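Local coordinates for putative Oleoyl-[acyl-carrier protein] thioesterase (Lactobacillus plantarum, PDB 2OWN) that probably hydrolyses the thioester of oleoyl-acyl carrier protein, releasing free oleate from its carrier, as a member of the hotdog-fold acyl-ACP thioesterases, at residues 5-19 against 76-90. Numbering follows the deposited sequence.
Sequences LGANASLYSEQHRIT and PRQDEVVTIAVRGSA
Tyr-12, Glu-14 and His-16 pair with Val-86, Ile-84 and Val-82 through two backbone hydrogen bonds each, making 12-17 the antiparallel neighbour of strand 81-91 in the N-terminal hotdog domain. Next to Val-86, Arg-87 reaches the loop preceding strand 12-17. Its CB lies 3.6 Å from Ser-10 O; CG, anti to the backbone N (chi1 -179°), packs 3.4 Å from Ala-9 CB; CD reaches Ala-9 O at 3.3 Å. The chain then bends at chi3 (69°), bringing one guanidinium face against Gly-6 O, which stands 3.1 Å above its plane, too badly angled for a hydrogen bond. NE gives a weak bond to Ser-89 OG, itself hydrogen-bonded to Glu-99, with which NH2 forms a long, weak ion pair. Replacing Arg-87 with alanine is likely to uncover Gly-6 O and strip Ala-9 of its CG and CD contacts. A water bridges Ser-10 O and Gly-88 N where direct pairing stops. On the face of Val-82 and Ile-84, His-16 CB touches Ile-84 CD1 at 3.4 Å, while its NE2 bonds to Glu-22. Past the strand, the type II turn from Arg-77 to Glu-80 takes both backbone bonds of Ile-18, N to Glu-80 O and O from Asp-79 N; Pro-76, just before the turn, packs its CB on CG1. Arg-17 NH2 meets Asp-79 OD1 at 3.2 Å, in the guanidinium plane but from above the carboxylate, and also salt-bridges Asp-44 of the second subunit. Backbone pairing thus carries the middle; a salt bridge joins the Arg-17 flank, whereas the Arg-87 flank rests on aliphatic packing, a guanidinium face over a carbonyl and the water bridge.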
ATOM      1  N   LEU B   5     -12.825  -9.977  30.180  1.00 46.48           N
ATOM      2  CA  LEU B   5     -12.115 -11.020  29.410  1.00 45.05           C
ATOM      3  C   LEU B   5     -10.700 -10.556  29.012  1.00 43.06           C
ATOM      4  O   LEU B   5     -10.550  -9.686  28.148  1.00 43.51           O
ATOM      5  CB  LEU B   5     -12.932 -11.426  28.164  1.00 45.03           C
ATOM      6  CG  LEU B   5     -12.484 -12.584  27.264  1.00 45.78           C
ATOM      7  CD1 LEU B   5     -12.465 -13.898  28.019  1.00 45.73           C
ATOM      8  CD2 LEU B   5     -13.409 -12.697  26.062  1.00 45.46           C
ATOM      9  N   GLY B   6      -9.686 -11.117  29.680  1.00 41.02           N
ATOM     10  CA  GLY B   6      -8.268 -10.822  29.441  1.00 39.22           C
ATOM     11  C   GLY B   6      -7.677  -9.611  30.146  1.00 38.18           C
ATOM     12  O   GLY B   6      -6.802  -8.954  29.577  1.00 36.68           O
ATOM     13  N   ALA B   7      -8.134  -9.335  31.376  1.00 38.43           N
ATOM     14  CA  ALA B   7      -7.636  -8.206  32.217  1.00 38.65           C
ATOM     15  C   ALA B   7      -6.142  -8.321  32.548  1.00 37.99           C
ATOM     16  O   ALA B   7      -5.419  -7.317  32.504  1.00 37.94           O
ATOM     17  CB  ALA B   7      -8.427  -8.096  33.524  1.00 38.85           C
ATOM     18  N   ASN B   8      -5.710  -9.547  32.873  1.00 37.58           N
ATOM     19  CA  ASN B   8      -4.302  -9.863  33.197  1.00 36.56           C
ATOM     20  C   ASN B   8      -3.364 -10.024  31.975  1.00 35.85           C
ATOM     21  O   ASN B   8      -2.150 -10.146  32.178  1.00 35.25           O
ATOM     22  CB  ASN B   8      -4.217 -11.121  34.091  1.00 36.97           C
ATOM     23  CG  ASN B   8      -4.991 -10.980  35.417  1.00 38.86           C
ATOM     24  OD1 ASN B   8      -5.610  -9.949  35.705  1.00 39.48           O
ATOM     25  ND2 ASN B   8      -4.963 -12.038  36.220  1.00 43.10           N
ATOM     26  N   ALA B   9      -3.904 -10.023  30.740  1.00 35.00           N
ATOM     27  CA  ALA B   9      -3.093 -10.162  29.505  1.00 34.42           C
ATOM     28  C   ALA B   9      -2.224  -8.925  29.255  1.00 33.13           C
ATOM     29  O   ALA B   9      -2.669  -7.799  29.516  1.00 33.35           O
ATOM     30  CB  ALA B   9      -3.965 -10.468  28.288  1.00 33.25           C
ATOM     31  N   SER B  10      -0.997  -9.158  28.762  1.00 31.48           N
ATOM     32  CA  SER B  10      -0.005  -8.096  28.494  1.00 31.37           C
ATOM     33  C   SER B  10      -0.455  -7.147  27.383  1.00 30.97           C
ATOM     34  O   SER B  10      -0.994  -7.608  26.380  1.00 29.02           O
ATOM     35  CB  SER B  10       1.357  -8.688  28.105  1.00 30.91           C
ATOM     36  OG  SER B  10       1.856  -9.555  29.109  1.00 31.87           O
ATOM     37  N   LEU B  11      -0.240  -5.843  27.596  1.00 32.75           N
ATOM     38  CA  LEU B  11      -0.583  -4.775  26.656  1.00 33.58           C
ATOM     39  C   LEU B  11       0.710  -4.265  26.006  1.00 33.50           C
ATOM     40  O   LEU B  11       1.581  -3.738  26.711  1.00 32.93           O
ATOM     41  CB  LEU B  11      -1.302  -3.629  27.382  1.00 34.05           C
ATOM     42  CG  LEU B  11      -1.830  -2.428  26.576  1.00 34.75           C
ATOM     43  CD1 LEU B  11      -2.870  -2.843  25.550  1.00 36.71           C
ATOM     44  CD2 LEU B  11      -2.438  -1.418  27.527  1.00 37.14           C
ATOM     45  N   TYR B  12       0.839  -4.474  24.688  1.00 32.72           N
ATOM     46  CA  TYR B  12       1.983  -4.024  23.885  1.00 31.76           C
ATOM     47  C   TYR B  12       1.494  -2.884  23.002  1.00 31.75           C
ATOM     48  O   TYR B  12       0.476  -3.064  22.307  1.00 30.55           O
ATOM     49  CB  TYR B  12       2.554  -5.158  23.019  1.00 31.91           C
ATOM     50  CG  TYR B  12       3.728  -4.725  22.144  1.00 30.49           C
ATOM     51  CD1 TYR B  12       5.041  -4.686  22.666  1.00 32.13           C
ATOM     52  CD2 TYR B  12       3.532  -4.320  20.796  1.00 31.37           C
ATOM     53  CE1 TYR B  12       6.153  -4.255  21.858  1.00 33.71           C
ATOM     54  CE2 TYR B  12       4.632  -3.882  19.981  1.00 32.04           C
ATOM     55  CZ  TYR B  12       5.934  -3.860  20.524  1.00 29.53           C
ATOM     56  OH  TYR B  12       6.995  -3.443  19.754  1.00 31.64           O
ATOM     57  N   SER B  13       2.229  -1.756  22.990  1.00 31.03           N
ATOM     58  CA  SER B  13       1.890  -0.582  22.154  1.00 31.77           C
ATOM     59  C   SER B  13       3.083   0.027  21.415  1.00 32.42           C
ATOM     60  O   SER B  13       4.232  -0.137  21.830  1.00 32.47           O
ATOM     61  CB  SER B  13       1.169   0.518  22.946  1.00 31.81           C
ATOM     62  OG  SER B  13       2.006   1.166  23.875  1.00 35.79           O
ATOM     63  N   GLU B  14       2.766   0.716  20.314  1.00 32.25           N
ATOM     64  CA  GLU B  14       3.744   1.429  19.479  1.00 33.10           C
ATOM     65  C   GLU B  14       3.072   2.594  18.752  1.00 32.32           C
ATOM     66  O   GLU B  14       1.852   2.560  18.533  1.00 31.85           O
ATOM     67  CB  GLU B  14       4.410   0.490  18.461  1.00 32.18           C
ATOM     68  CG  GLU B  14       3.516  -0.021  17.293  1.00 35.82           C
ATOM     69  CD  GLU B  14       4.243  -0.997  16.402  1.00 34.49           C
ATOM     70  OE1 GLU B  14       4.709  -2.013  16.926  1.00 35.77           O
ATOM     71  OE2 GLU B  14       4.300  -0.785  15.177  1.00 47.33           O
ATOM     72  N   GLN B  15       3.881   3.578  18.359  1.00 31.88           N
ATOM     73  CA  GLN B  15       3.423   4.752  17.615  1.00 33.20           C
ATOM     74  C   GLN B  15       3.620   4.504  16.113  1.00 32.79           C
ATOM     75  O   GLN B  15       4.547   3.784  15.704  1.00 34.16           O
ATOM     76  CB  GLN B  15       4.134   6.026  18.064  1.00 33.03           C
ATOM     77  CG  GLN B  15       3.827   6.406  19.527  1.00 36.75           C
ATOM     78  CD  GLN B  15       4.554   7.659  20.011  1.00 37.82           C
ATOM     79  OE1 GLN B  15       4.949   8.530  19.225  1.00 50.52           O
ATOM     80  NE2 GLN B  15       4.718   7.763  21.326  1.00 48.04           N
ATOM     81  N   HIS B  16       2.722   5.064  15.306  1.00 32.45           N
ATOM     82  CA  HIS B  16       2.781   4.956  13.843  1.00 31.34           C
ATOM     83  C   HIS B  16       2.320   6.264  13.200  1.00 30.57           C
ATOM     84  O   HIS B  16       1.224   6.747  13.497  1.00 30.70           O
ATOM     85  CB  HIS B  16       1.930   3.794  13.310  1.00 32.08           C
ATOM     86  CG  HIS B  16       1.977   3.661  11.815  1.00 29.91           C
ATOM     87  ND1 HIS B  16       2.985   2.988  11.162  1.00 31.38           N
ATOM     88  CD2 HIS B  16       1.169   4.158  10.849  1.00 30.97           C
ATOM     89  CE1 HIS B  16       2.791   3.069   9.860  1.00 31.66           C
ATOM     90  NE2 HIS B  16       1.693   3.771   9.640  1.00 27.13           N
ATOM     91  N   ARG B  17       3.141   6.755  12.277  1.00 30.36           N
ATOM     92  CA  ARG B  17       2.887   7.954  11.513  1.00 30.86           C
ATOM     93  C   ARG B  17       2.129   7.474  10.274  1.00 31.43           C
ATOM     94  O   ARG B  17       2.679   6.698   9.468  1.00 29.68           O
ATOM     95  CB  ARG B  17       4.206   8.679  11.188  1.00 31.74           C
ATOM     96  CG  ARG B  17       4.132   9.874  10.277  1.00 34.66           C
ATOM     97  CD  ARG B  17       4.116   9.527   8.783  1.00 38.31           C
ATOM     98  NE  ARG B  17       4.093  10.756   8.045  1.00 37.40           N
ATOM     99  CZ  ARG B  17       5.153  11.459   7.655  1.00 36.70           C
ATOM    100  NH1 ARG B  17       6.434  11.085   7.889  1.00 34.53           N
ATOM    101  NH2 ARG B  17       4.914  12.571   6.992  1.00 35.33           N
ATOM    102  N   ILE B  18       0.912   7.991  10.091  1.00 29.68           N
ATOM    103  CA  ILE B  18       0.060   7.666   8.936  1.00 30.18           C
ATOM    104  C   ILE B  18       0.604   8.478   7.756  1.00 30.24           C
ATOM    105  O   ILE B  18       0.666   9.706   7.842  1.00 28.44           O
ATOM    106  CB  ILE B  18      -1.421   8.018   9.175  1.00 30.20           C
ATOM    107  CG1 ILE B  18      -2.010   7.250  10.371  1.00 32.20           C
ATOM    108  CG2 ILE B  18      -2.299   7.749   7.910  1.00 30.45           C
ATOM    109  CD1 ILE B  18      -2.167   5.738  10.172  1.00 35.06           C
ATOM    110  N   THR B  19       1.040   7.783   6.699  1.00 29.61           N
ATOM    111  CA  THR B  19       1.590   8.410   5.488  1.00 30.26           C
ATOM    112  C   THR B  19       0.477   8.666   4.474  1.00 29.08           C
ATOM    113  O   THR B  19      -0.590   8.046   4.560  1.00 30.69           O
ATOM    114  CB  THR B  19       2.685   7.524   4.828  1.00 29.93           C
ATOM    115  OG1 THR B  19       2.111   6.288   4.386  1.00 28.10           O
ATOM    116  CG2 THR B  19       3.814   7.230   5.814  1.00 31.05           C
ATOM    117  N   PRO B  76      -7.801   7.181  11.210  1.00 33.45           N
ATOM    118  CA  PRO B  76      -6.630   8.046  11.327  1.00 33.94           C
ATOM    119  C   PRO B  76      -6.427   8.936  10.068  1.00 34.90           C
ATOM    120  O   PRO B  76      -6.715   8.494   8.949  1.00 34.50           O
ATOM    121  CB  PRO B  76      -5.484   7.045  11.480  1.00 33.17           C
ATOM    122  CG  PRO B  76      -6.092   5.887  12.097  1.00 33.07           C
ATOM    123  CD  PRO B  76      -7.408   5.770  11.433  1.00 33.30           C
ATOM    124  N   ARG B  77      -6.012  10.179  10.291  1.00 35.34           N
ATOM    125  CA  ARG B  77      -5.774  11.175   9.235  1.00 36.64           C
ATOM    126  C   ARG B  77      -4.325  11.111   8.762  1.00 35.07           C
ATOM    127  O   ARG B  77      -3.456  10.620   9.501  1.00 31.78           O
ATOM    128  CB  ARG B  77      -6.042  12.584   9.787  1.00 36.30           C
ATOM    129  CG  ARG B  77      -7.497  12.859  10.197  1.00 42.05           C
ATOM    130  CD  ARG B  77      -7.600  13.969  11.259  1.00 45.80           C
ATOM    131  NE  ARG B  77      -6.887  15.206  10.925  1.00 57.00           N
ATOM    132  CZ  ARG B  77      -6.712  16.259  11.747  1.00 61.80           C
ATOM    133  NH1 ARG B  77      -7.189  16.280  13.011  1.00 63.18           N
ATOM    134  NH2 ARG B  77      -6.024  17.324  11.297  1.00 63.10           N
ATOM    135  N   GLN B  78      -4.071  11.624   7.547  1.00 33.41           N
ATOM    136  CA  GLN B  78      -2.708  11.719   6.968  1.00 33.09           C
ATOM    137  C   GLN B  78      -1.837  12.566   7.913  1.00 32.36           C
ATOM    138  O   GLN B  78      -2.293  13.599   8.413  1.00 31.55           O
ATOM    139  CB  GLN B  78      -2.714  12.371   5.581  1.00 31.61           C
ATOM    140  CG  GLN B  78      -1.350  12.508   4.892  1.00 34.05           C
ATOM    141  CD  GLN B  78      -1.403  13.336   3.617  1.00 34.21           C
ATOM    142  OE1 GLN B  78      -2.405  13.359   2.925  1.00 36.58           O
ATOM    143  NE2 GLN B  78      -0.316  14.020   3.313  1.00 34.26           N
ATOM    144  N   ASP B  79      -0.615  12.084   8.157  1.00 32.11           N
ATOM    145  CA  ASP B  79       0.400  12.698   9.051  1.00 32.29           C
ATOM    146  C   ASP B  79       0.082  12.683  10.561  1.00 32.14           C
ATOM    147  O   ASP B  79       0.824  13.293  11.347  1.00 30.49           O
ATOM    148  CB  ASP B  79       0.801  14.115   8.552  1.00 33.24           C
ATOM    149  CG  ASP B  79       1.290  14.115   7.110  1.00 34.53           C
ATOM    150  OD1 ASP B  79       1.728  13.062   6.620  1.00 37.40           O
ATOM    151  OD2 ASP B  79       1.211  15.164   6.447  1.00 42.13           O
ATOM    152  N   GLU B  80      -0.947  11.924  10.970  1.00 32.31           N
ATOM    153  CA  GLU B  80      -1.327  11.793  12.367  1.00 32.94           C
ATOM    154  C   GLU B  80      -0.440  10.683  12.938  1.00 32.77           C
ATOM    155  O   GLU B  80      -0.202   9.664  12.263  1.00 34.46           O
ATOM    156  CB  GLU B  80      -2.802  11.423  12.519  1.00 32.50           C
ATOM    157  CG  GLU B  80      -3.306  11.487  13.953  1.00 33.87           C
ATOM    158  CD  GLU B  80      -4.736  11.025  14.143  1.00 33.44           C
ATOM    159  OE1 GLU B  80      -5.434  10.692  13.165  1.00 31.59           O
ATOM    160  OE2 GLU B  80      -5.146  10.976  15.312  1.00 39.24           O
ATOM    161  N   VAL B  81       0.046  10.886  14.161  1.00 31.48           N
ATOM    162  CA  VAL B  81       0.870   9.908  14.863  1.00 31.76           C
ATOM    163  C   VAL B  81      -0.133   9.204  15.768  1.00 32.04           C
ATOM    164  O   VAL B  81      -0.613   9.816  16.734  1.00 32.14           O
ATOM    165  CB  VAL B  81       2.046  10.546  15.623  1.00 31.52           C
ATOM    166  CG1 VAL B  81       2.843   9.492  16.381  1.00 34.19           C
ATOM    167  CG2 VAL B  81       2.965  11.271  14.643  1.00 31.29           C
ATOM    168  N   VAL B  82      -0.491   7.966  15.406  1.00 30.67           N
ATOM    169  CA  VAL B  82      -1.433   7.127  16.175  1.00 31.40           C
ATOM    170  C   VAL B  82      -0.680   6.102  17.012  1.00 31.81           C
ATOM    171  O   VAL B  82       0.417   5.688  16.633  1.00 30.90           O
ATOM    172  CB  VAL B  82      -2.468   6.367  15.288  1.00 31.62           C
ATOM    173  CG1 VAL B  82      -3.362   7.359  14.552  1.00 32.63           C
ATOM    174  CG2 VAL B  82      -1.799   5.344  14.310  1.00 30.71           C
ATOM    175  N   THR B  83      -1.298   5.698  18.128  1.00 32.36           N
ATOM    176  CA  THR B  83      -0.781   4.699  19.057  1.00 32.58           C
ATOM    177  C   THR B  83      -1.612   3.427  18.815  1.00 33.51           C
ATOM    178  O   THR B  83      -2.851   3.493  18.899  1.00 34.08           O
ATOM    179  CB  THR B  83      -0.876   5.200  20.506  1.00 33.65           C
ATOM    180  OG1 THR B  83      -0.042   6.358  20.641  1.00 31.86           O
ATOM    181  CG2 THR B  83      -0.416   4.146  21.508  1.00 34.74           C
ATOM    182  N   ILE B  84      -0.943   2.317  18.466  1.00 32.76           N
ATOM    183  CA  ILE B  84      -1.593   1.010  18.225  1.00 32.25           C
ATOM    184  C   ILE B  84      -1.267   0.116  19.428  1.00 32.05           C
ATOM    185  O   ILE B  84      -0.120  -0.329  19.559  1.00 29.83           O
ATOM    186  CB  ILE B  84      -1.175   0.271  16.898  1.00 32.40           C
ATOM    187  CG1 ILE B  84      -1.292   1.158  15.650  1.00 34.18           C
ATOM    188  CG2 ILE B  84      -2.008  -1.020  16.716  1.00 32.65           C
ATOM    189  CD1 ILE B  84      -0.170   2.126  15.439  1.00 32.07           C
ATOM    190  N   ALA B  85      -2.260  -0.096  20.301  1.00 30.77           N
ATOM    191  CA  ALA B  85      -2.151  -0.964  21.488  1.00 31.36           C
ATOM    192  C   ALA B  85      -2.753  -2.319  21.100  1.00 31.46           C
ATOM    193  O   ALA B  85      -3.767  -2.350  20.392  1.00 33.70           O
ATOM    194  CB  ALA B  85      -2.876  -0.373  22.674  1.00 30.90           C
ATOM    195  N   VAL B  86      -2.127  -3.416  21.547  1.00 30.98           N
ATOM    196  CA  VAL B  86      -2.567  -4.801  21.248  1.00 30.48           C
ATOM    197  C   VAL B  86      -2.469  -5.720  22.491  1.00 29.43           C
ATOM    198  O   VAL B  86      -1.630  -5.486  23.362  1.00 26.37           O
ATOM    199  CB  VAL B  86      -1.752  -5.372  20.040  1.00 32.55           C
ATOM    200  CG1 VAL B  86      -0.260  -5.536  20.382  1.00 24.98           C
ATOM    201  CG2 VAL B  86      -2.345  -6.686  19.552  1.00 35.07           C
ATOM    202  N   ARG B  87      -3.337  -6.740  22.548  1.00 29.73           N
ATOM    203  CA  ARG B  87      -3.393  -7.708  23.656  1.00 29.83           C
ATOM    204  C   ARG B  87      -3.962  -9.068  23.227  1.00 30.03           C
ATOM    205  O   ARG B  87      -5.040  -9.114  22.626  1.00 31.18           O
ATOM    206  CB  ARG B  87      -4.231  -7.108  24.804  1.00 28.65           C
ATOM    207  CG  ARG B  87      -4.383  -7.977  26.072  1.00 29.68           C
ATOM    208  CD  ARG B  87      -4.999  -7.203  27.243  1.00 30.36           C
ATOM    209  NE  ARG B  87      -6.411  -6.839  27.052  1.00 28.75           N
ATOM    210  CZ  ARG B  87      -7.165  -6.097  27.883  1.00 30.53           C
ATOM    211  NH1 ARG B  87      -6.676  -5.561  29.015  1.00 36.67           N
ATOM    212  NH2 ARG B  87      -8.450  -5.860  27.566  1.00 38.35           N
ATOM    213  N   GLY B  88      -3.239 -10.153  23.547  1.00 29.83           N
ATOM    214  CA  GLY B  88      -3.656 -11.545  23.298  1.00 30.36           C
ATOM    215  C   GLY B  88      -4.421 -11.786  24.594  1.00 30.46           C
ATOM    216  O   GLY B  88      -3.868 -12.301  25.560  1.00 30.13           O
ATOM    217  N   SER B  89      -5.681 -11.349  24.593  1.00 30.99           N
ATOM    218  CA  SER B  89      -6.581 -11.374  25.762  1.00 31.01           C
ATOM    219  C   SER B  89      -6.889 -12.741  26.361  1.00 31.62           C
ATOM    220  O   SER B  89      -6.730 -12.928  27.578  1.00 31.54           O
ATOM    221  CB  SER B  89      -7.891 -10.660  25.408  1.00 31.16           C
ATOM    222  OG  SER B  89      -7.598  -9.333  25.025  1.00 28.59           O
ATOM    223  N   ALA B  90      -7.317 -13.675  25.509  1.00 32.09           N
ATOM    224  CA  ALA B  90      -7.675 -15.037  25.944  1.00 32.47           C
ATOM    225  C   ALA B  90      -7.697 -16.083  24.824  1.00 33.09           C
ATOM    226  O   ALA B  90      -7.478 -15.750  23.652  1.00 33.22           O
ATOM    227  CB  ALA B  90      -9.025 -14.991  26.648  1.00 32.55           C
TER
HETATM  228  O   HOH W   1      -1.004 -10.020  25.280  1.00 48.81           O